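Local coordinates for protein DPSA (Streptomyces coelicolor, PDB 4CY9) that probably oxidises and stores iron as a twelve-subunit ferritin-like cage of the Dps family, and may also bind DNA, at residues 20-29 / 72-83. Sequence-based numbering, arbitrary orientation.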
ATOM      1  N   LEU A  20      37.236  17.104  -9.512  1.00 10.01           N
ATOM      2  CA  LEU A  20      36.154  16.291  -8.731  1.00  9.56           C
ATOM      3  C   LEU A  20      35.432  15.353  -9.729  1.00  9.99           C
ATOM      4  O   LEU A  20      35.140  14.216  -9.334  1.00  9.59           O
ATOM      5  CB  LEU A  20      35.197  17.331  -8.053  1.00 10.21           C
ATOM      6  CG  LEU A  20      34.180  16.585  -7.138  1.00 11.48           C
ATOM      7  CD1 LEU A  20      34.861  15.636  -6.100  1.00 12.18           C
ATOM      8  CD2 LEU A  20      33.428  17.699  -6.400  1.00 10.95           C
ATOM      9  N   ILE A  21      35.127  15.842 -10.935  1.00 10.20           N
ATOM     10  CA  ILE A  21      34.510  14.955 -11.960  1.00 10.14           C
ATOM     11  C   ILE A  21      35.402  13.727 -12.170  1.00 11.54           C
ATOM     12  O   ILE A  21      34.951  12.601 -12.306  1.00 10.66           O
ATOM     13  CB  ILE A  21      34.270  15.755 -13.267  1.00  9.12           C
ATOM     14  CG1 ILE A  21      33.100  16.744 -13.059  1.00 10.69           C
ATOM     15  CG2 ILE A  21      34.023  14.742 -14.480  1.00  8.81           C
ATOM     16  CD1 ILE A  21      33.123  17.877 -14.113  1.00 10.61           C
ATOM     17  N   GLY A  22      36.737  13.938 -12.320  1.00 10.96           N
ATOM     18  CA  GLY A  22      37.642  12.762 -12.510  1.00 10.09           C
ATOM     19  C   GLY A  22      37.588  11.792 -11.330  1.00  9.83           C
ATOM     20  O   GLY A  22      37.608  10.571 -11.575  1.00 11.08           O
ATOM     21  N   VAL A  23      37.554  12.311 -10.101  1.00  8.76           N
ATOM     22  CA  VAL A  23      37.453  11.440  -8.901  1.00  9.64           C
ATOM     23  C   VAL A  23      36.120  10.642  -9.003  1.00  9.01           C
ATOM     24  O   VAL A  23      36.121   9.414  -8.801  1.00 10.02           O
ATOM     25  CB  VAL A  23      37.443  12.295  -7.620  1.00 11.16           C
ATOM     26  CG1 VAL A  23      37.067  11.515  -6.334  1.00 11.50           C
ATOM     27  CG2 VAL A  23      38.891  12.851  -7.526  1.00 11.98           C
ATOM     28  N   LEU A  24      35.064  11.399  -9.304  1.00  9.00           N
ATOM     29  CA  LEU A  24      33.732  10.670  -9.262  1.00  9.02           C
ATOM     30  C   LEU A  24      33.596   9.723 -10.473  1.00  8.46           C
ATOM     31  O   LEU A  24      32.922   8.642 -10.297  1.00  8.40           O
ATOM     32  CB  LEU A  24      32.610  11.690  -9.383  1.00  8.35           C
ATOM     33  CG  LEU A  24      32.495  12.620  -8.118  1.00  9.30           C
ATOM     34  CD1 LEU A  24      31.331  13.589  -8.388  1.00 11.43           C
ATOM     35  CD2 LEU A  24      32.093  11.802  -6.854  1.00  9.72           C
ATOM     36  N   ARG A  25      34.200  10.014 -11.626  1.00  8.26           N
ATOM     37  CA  ARG A  25      34.110   9.105 -12.781  1.00  8.97           C
ATOM     38  C   ARG A  25      34.675   7.733 -12.415  1.00  9.61           C
ATOM     39  O   ARG A  25      34.106   6.668 -12.775  1.00 10.20           O
ATOM     40  CB  ARG A  25      34.986   9.769 -13.920  1.00  9.42           C
ATOM     41  CG  ARG A  25      34.910   8.995 -15.231  1.00 11.08           C
ATOM     42  CD  ARG A  25      35.859   9.745 -16.218  1.00 15.50           C
ATOM     43  NE  ARG A  25      35.957   8.982 -17.464  1.00 17.37           N
ATOM     44  CZ  ARG A  25      35.323   9.350 -18.559  1.00 22.87           C
ATOM     45  NH1 ARG A  25      34.534  10.453 -18.581  1.00 25.80           N
ATOM     46  NH2 ARG A  25      35.443   8.567 -19.676  1.00 27.74           N
ATOM     47  N   LEU A  26      35.832   7.715 -11.672  1.00  9.02           N
ATOM     48  CA  LEU A  26      36.377   6.383 -11.269  1.00 10.19           C
ATOM     49  C   LEU A  26      35.519   5.760 -10.158  1.00  9.70           C
ATOM     50  O   LEU A  26      35.378   4.509 -10.180  1.00 10.10           O
ATOM     51  CB  LEU A  26      37.852   6.614 -10.760  1.00 10.57           C
ATOM     52  CG  LEU A  26      38.549   5.262 -10.435  1.00 13.20           C
ATOM     53  CD1 LEU A  26      38.679   4.428 -11.727  1.00 13.69           C
ATOM     54  CD2 LEU A  26      39.956   5.709  -9.861  1.00 15.81           C
ATOM     55  N   ARG A  27      34.965   6.569  -9.242  1.00  9.34           N
ATOM     56  CA  ARG A  27      34.143   5.953  -8.235  1.00  8.77           C
ATOM     57  C   ARG A  27      32.884   5.353  -8.952  1.00  8.92           C
ATOM     58  O   ARG A  27      32.400   4.300  -8.481  1.00  9.09           O
ATOM     59  CB  ARG A  27      33.616   6.971  -7.249  1.00  9.04           C
ATOM     60  CG  ARG A  27      34.757   7.483  -6.300  1.00 10.45           C
ATOM     61  CD  ARG A  27      35.439   6.380  -5.519  1.00 10.44           C
ATOM     62  NE  ARG A  27      36.613   5.864  -6.243  1.00 10.97           N
ATOM     63  CZ  ARG A  27      36.999   4.577  -6.254  1.00 11.50           C
ATOM     64  NH1 ARG A  27      36.251   3.556  -5.701  1.00 12.39           N
ATOM     65  NH2 ARG A  27      38.241   4.266  -6.727  1.00 14.81           N
ATOM     66  N   LEU A  28      32.380   6.012  -9.989  1.00  8.76           N
ATOM     67  CA  LEU A  28      31.218   5.425 -10.737  1.00  9.55           C
ATOM     68  C   LEU A  28      31.620   4.113 -11.424  1.00  9.58           C
ATOM     69  O   LEU A  28      30.875   3.105 -11.314  1.00  8.67           O
ATOM     70  CB  LEU A  28      30.707   6.446 -11.754  1.00  8.50           C
ATOM     71  CG  LEU A  28      29.591   5.937 -12.677  1.00  8.98           C
ATOM     72  CD1 LEU A  28      28.335   5.529 -11.802  1.00  8.76           C
ATOM     73  CD2 LEU A  28      29.158   7.147 -13.546  1.00  9.09           C
ATOM     74  N   HIS A  29      32.821   4.010 -12.048  1.00  7.91           N
ATOM     75  CA  HIS A  29      33.182   2.668 -12.548  1.00  8.61           C
ATOM     76  C   HIS A  29      33.234   1.629 -11.456  1.00  9.05           C
ATOM     77  O   HIS A  29      32.845   0.518 -11.652  1.00  9.57           O
ATOM     78  CB  HIS A  29      34.645   2.782 -13.173  1.00  8.83           C
ATOM     79  CG  HIS A  29      34.660   3.602 -14.436  1.00 10.59           C
ATOM     80  ND1 HIS A  29      33.652   3.583 -15.368  1.00 11.00           N
ATOM     81  CD2 HIS A  29      35.650   4.460 -14.919  1.00 11.66           C
ATOM     82  CE1 HIS A  29      34.013   4.435 -16.397  1.00 12.83           C
ATOM     83  NE2 HIS A  29      35.197   4.965 -16.106  1.00 12.24           N
ATOM     84  N   ALA A  72      26.573   9.381 -10.621  1.00  7.60           N
ATOM     85  CA  ALA A  72      26.480   9.828 -12.034  1.00  7.98           C
ATOM     86  C   ALA A  72      25.787  11.186 -12.181  1.00  8.26           C
ATOM     87  O   ALA A  72      26.249  12.009 -12.973  1.00  8.78           O
ATOM     88  CB  ALA A  72      25.679   8.747 -12.863  1.00  9.12           C
ATOM     89  N   GLU A  73      24.652  11.367 -11.491  1.00  7.73           N
ATOM     90  CA  GLU A  73      23.918  12.626 -11.662  1.00  8.09           C
ATOM     91  C   GLU A  73      24.714  13.783 -10.992  1.00  7.64           C
ATOM     92  O   GLU A  73      24.562  14.915 -11.409  1.00  8.16           O
ATOM     93  CB  GLU A  73      22.515  12.518 -11.037  1.00 10.21           C
ATOM     94  CG  GLU A  73      21.784  11.552 -12.053  1.00 12.89           C
ATOM     95  CD  GLU A  73      20.230  11.526 -11.809  1.00 19.09           C
ATOM     96  OE1 GLU A  73      19.859  11.865 -10.655  1.00 24.22           O
ATOM     97  OE2 GLU A  73      19.560  10.936 -12.639  1.00 28.93           O
ATOM     98  N   ARG A  74      25.569  13.429 -10.019  1.00  7.95           N
ATOM     99  CA  ARG A  74      26.375  14.536  -9.407  1.00  8.33           C
ATOM    100  C   ARG A  74      27.485  14.921 -10.397  1.00  8.48           C
ATOM    101  O   ARG A  74      27.787  16.131 -10.585  1.00  8.21           O
ATOM    102  CB  ARG A  74      27.031  14.009  -8.095  1.00  9.20           C
ATOM    103  CG  ARG A  74      27.814  15.170  -7.402  1.00  9.10           C
ATOM    104  CD  ARG A  74      26.757  16.278  -7.013  1.00 10.91           C
ATOM    105  NE  ARG A  74      27.472  17.367  -6.251  1.00 11.07           N
ATOM    106  CZ  ARG A  74      26.833  18.515  -5.946  1.00 12.72           C
ATOM    107  NH1 ARG A  74      25.552  18.686  -6.345  1.00 11.25           N
ATOM    108  NH2 ARG A  74      27.532  19.481  -5.316  1.00 12.78           N
ATOM    109  N   ILE A  75      28.038  13.942 -11.089  1.00  8.41           N
ATOM    110  CA  ILE A  75      28.984  14.279 -12.214  1.00  8.64           C
ATOM    111  C   ILE A  75      28.312  15.199 -13.214  1.00  9.27           C
ATOM    112  O   ILE A  75      28.879  16.220 -13.658  1.00  9.11           O
ATOM    113  CB  ILE A  75      29.406  12.998 -12.940  1.00  8.00           C
ATOM    114  CG1 ILE A  75      30.461  12.217 -12.040  1.00  8.54           C
ATOM    115  CG2 ILE A  75      30.122  13.383 -14.270  1.00  8.55           C
ATOM    116  CD1 ILE A  75      30.720  10.733 -12.507  1.00  8.41           C
ATOM    117  N   ALA A  76      27.060  14.856 -13.592  1.00  8.78           N
ATOM    118  CA  ALA A  76      26.398  15.677 -14.611  1.00  9.53           C
ATOM    119  C   ALA A  76      26.096  17.088 -14.080  1.00  9.35           C
ATOM    120  O   ALA A  76      26.353  18.106 -14.796  1.00  9.93           O
ATOM    121  CB  ALA A  76      25.044  14.946 -14.996  1.00  9.98           C
ATOM    122  N   ALA A  77      25.697  17.221 -12.791  1.00  8.85           N
ATOM    123  CA  ALA A  77      25.422  18.552 -12.203  1.00  9.60           C
ATOM    124  C   ALA A  77      26.744  19.366 -12.148  1.00 11.23           C
ATOM    125  O   ALA A  77      26.714  20.571 -12.330  1.00 11.27           O
ATOM    126  CB  ALA A  77      24.844  18.371 -10.804  1.00  8.82           C
ATOM    127  N   LEU A  78      27.850  18.639 -11.925  1.00  9.97           N
ATOM    128  CA  LEU A  78      29.184  19.361 -11.895  1.00 12.20           C
ATOM    129  C   LEU A  78      29.644  19.700 -13.292  1.00 11.29           C
ATOM    130  O   LEU A  78      30.696  20.453 -13.389  1.00 12.02           O
ATOM    131  CB  LEU A  78      30.284  18.439 -11.225  1.00  9.24           C
ATOM    132  CG  LEU A  78      30.020  18.358  -9.725  1.00 10.94           C
ATOM    133  CD1 LEU A  78      30.802  17.165  -9.128  1.00 10.97           C
ATOM    134  CD2 LEU A  78      30.452  19.651  -8.956  1.00 12.04           C
ATOM    135  N   GLY A  79      28.963  19.327 -14.353  1.00 11.88           N
ATOM    136  CA  GLY A  79      29.270  19.706 -15.742  1.00 12.27           C
ATOM    137  C   GLY A  79      29.972  18.681 -16.540  1.00 11.15           C
ATOM    138  O   GLY A  79      30.333  18.932 -17.699  1.00 13.98           O
ATOM    139  N   GLY A  80      30.059  17.427 -16.053  1.00 10.42           N
ATOM    140  CA  GLY A  80      30.825  16.342 -16.698  1.00 10.60           C
ATOM    141  C   GLY A  80      29.924  15.239 -17.349  1.00 10.01           C
ATOM    142  O   GLY A  80      28.646  15.347 -17.300  1.00 11.84           O
ATOM    143  N   VAL A  81      30.612  14.251 -17.917  1.00  9.70           N
ATOM    144  CA  VAL A  81      29.910  13.166 -18.615  1.00 11.53           C
ATOM    145  C   VAL A  81      30.045  11.933 -17.698  1.00 13.15           C
ATOM    146  O   VAL A  81      31.135  11.522 -17.378  1.00 15.35           O
ATOM    147  CB  VAL A  81      30.551  12.931 -20.004  1.00 15.42           C
ATOM    148  CG1 VAL A  81      29.895  11.661 -20.594  1.00 15.87           C
ATOM    149  CG2 VAL A  81      30.366  14.206 -20.870  1.00 16.10           C
ATOM    150  N   ALA A  82      28.935  11.365 -17.246  1.00 10.40           N
ATOM    151  CA  ALA A  82      29.030  10.133 -16.437  1.00 11.69           C
ATOM    152  C   ALA A  82      29.149   8.958 -17.381  1.00 16.85           C
ATOM    153  O   ALA A  82      28.064   8.400 -17.746  1.00 19.94           O
ATOM    154  CB  ALA A  82      27.703  10.032 -15.678  1.00 12.83           C
ATOM    155  N   GLN A  83      30.324   8.365 -17.472  1.00 12.63           N
ATOM    156  CA  GLN A  83      30.539   7.304 -18.480  1.00 11.88           C
ATOM    157  C   GLN A  83      30.082   5.954 -17.889  1.00 13.01           C
ATOM    158  O   GLN A  83      30.603   5.494 -16.857  1.00 13.78           O
ATOM    159  CB  GLN A  83      32.076   7.234 -18.712  1.00 15.88           C
ATOM    160  CG  GLN A  83      32.275   6.299 -19.934  1.00 19.99           C
ATOM    161  CD  GLN A  83      31.627   6.785 -21.220  1.00 23.45           C
ATOM    162  OE1 GLN A  83      31.574   8.002 -21.522  1.00 18.67           O
ATOM    163  NE2 GLN A  83      31.066   5.814 -22.000  1.00 20.63           N
TER
HETATM  164  O   HOH W   1      32.275   7.056 -15.181  1.00 15.07           O
HETATM  165  O   HOH W   2      33.681  12.220 -16.704  1.00 16.89           O
HETATM  166  O   HOH W   3      33.012  10.066 -21.093  1.00 24.71           O
HETATM  167  O   HOH W   4      31.001   2.920 -15.564  1.00 17.23           O
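Ile75 enters helix 20-29 as a knob into the hole made by Ile21, Leu24, Arg25 and Leu28. Its CG1 presses on Leu24 CB at 3.5 Å, tighter than usual van der Waals contact, and its CD1 reaches the backbone N of Arg25. With CG1 of Ile75 anti to its own carbonyl carbon (chi1 -75°), CG2 is left to meet Ile21 CG2. On one flank, Leu78 CD1 packs against Leu24 CD1 (3.7 Å) and Leu20 CD2, crossing both leucines at about a right angle; on the other, Leu28 CD2 touches the methyls of both Ala72 and Ala82.

These are the first two helices of the Dps four-helix bundle, 14-44 and 50-77; segments 20-29 and 72-77 run antiparallel (159°), axes 9.6 Å apart at closest approach. Helices 105-133 and 135-158 close over Leu20, and the latter also over Leu24. The second helix ends in a Schellman motif at Gly79, whose positive phi suits glycine; at Gly80 a CB would clash with Ile21 CG2. Ile21 CD1 rests 3.7 Å from Gly80 N.

The chain then turns back along helix 20-29, and water carries the polar contacts. Arg25, extended from CG to NE, lays one guanidinium face over Gln83 CB. In the guanidinium plane, NH1 donates to water 2 (2.7 Å), which passes a bond to Val81 O, and to water 3, which donates to Gln83 OE1; Gln83 NE2 hydrogen-bonds Thr85 OG1. With an alanine for Arg25, waters 2 and 3 would probably lose this donor and Glu92 its salt-bridge mate. Water 1 donates to Arg25 O and Gln83 O, while water 4, at the edge of the His29 ring, joins ND1 (2.7 Å) to Gln83 O. His29 NE2 hydrogen-bonds Glu92 OE1, which also takes the Arg25 NE salt bridge.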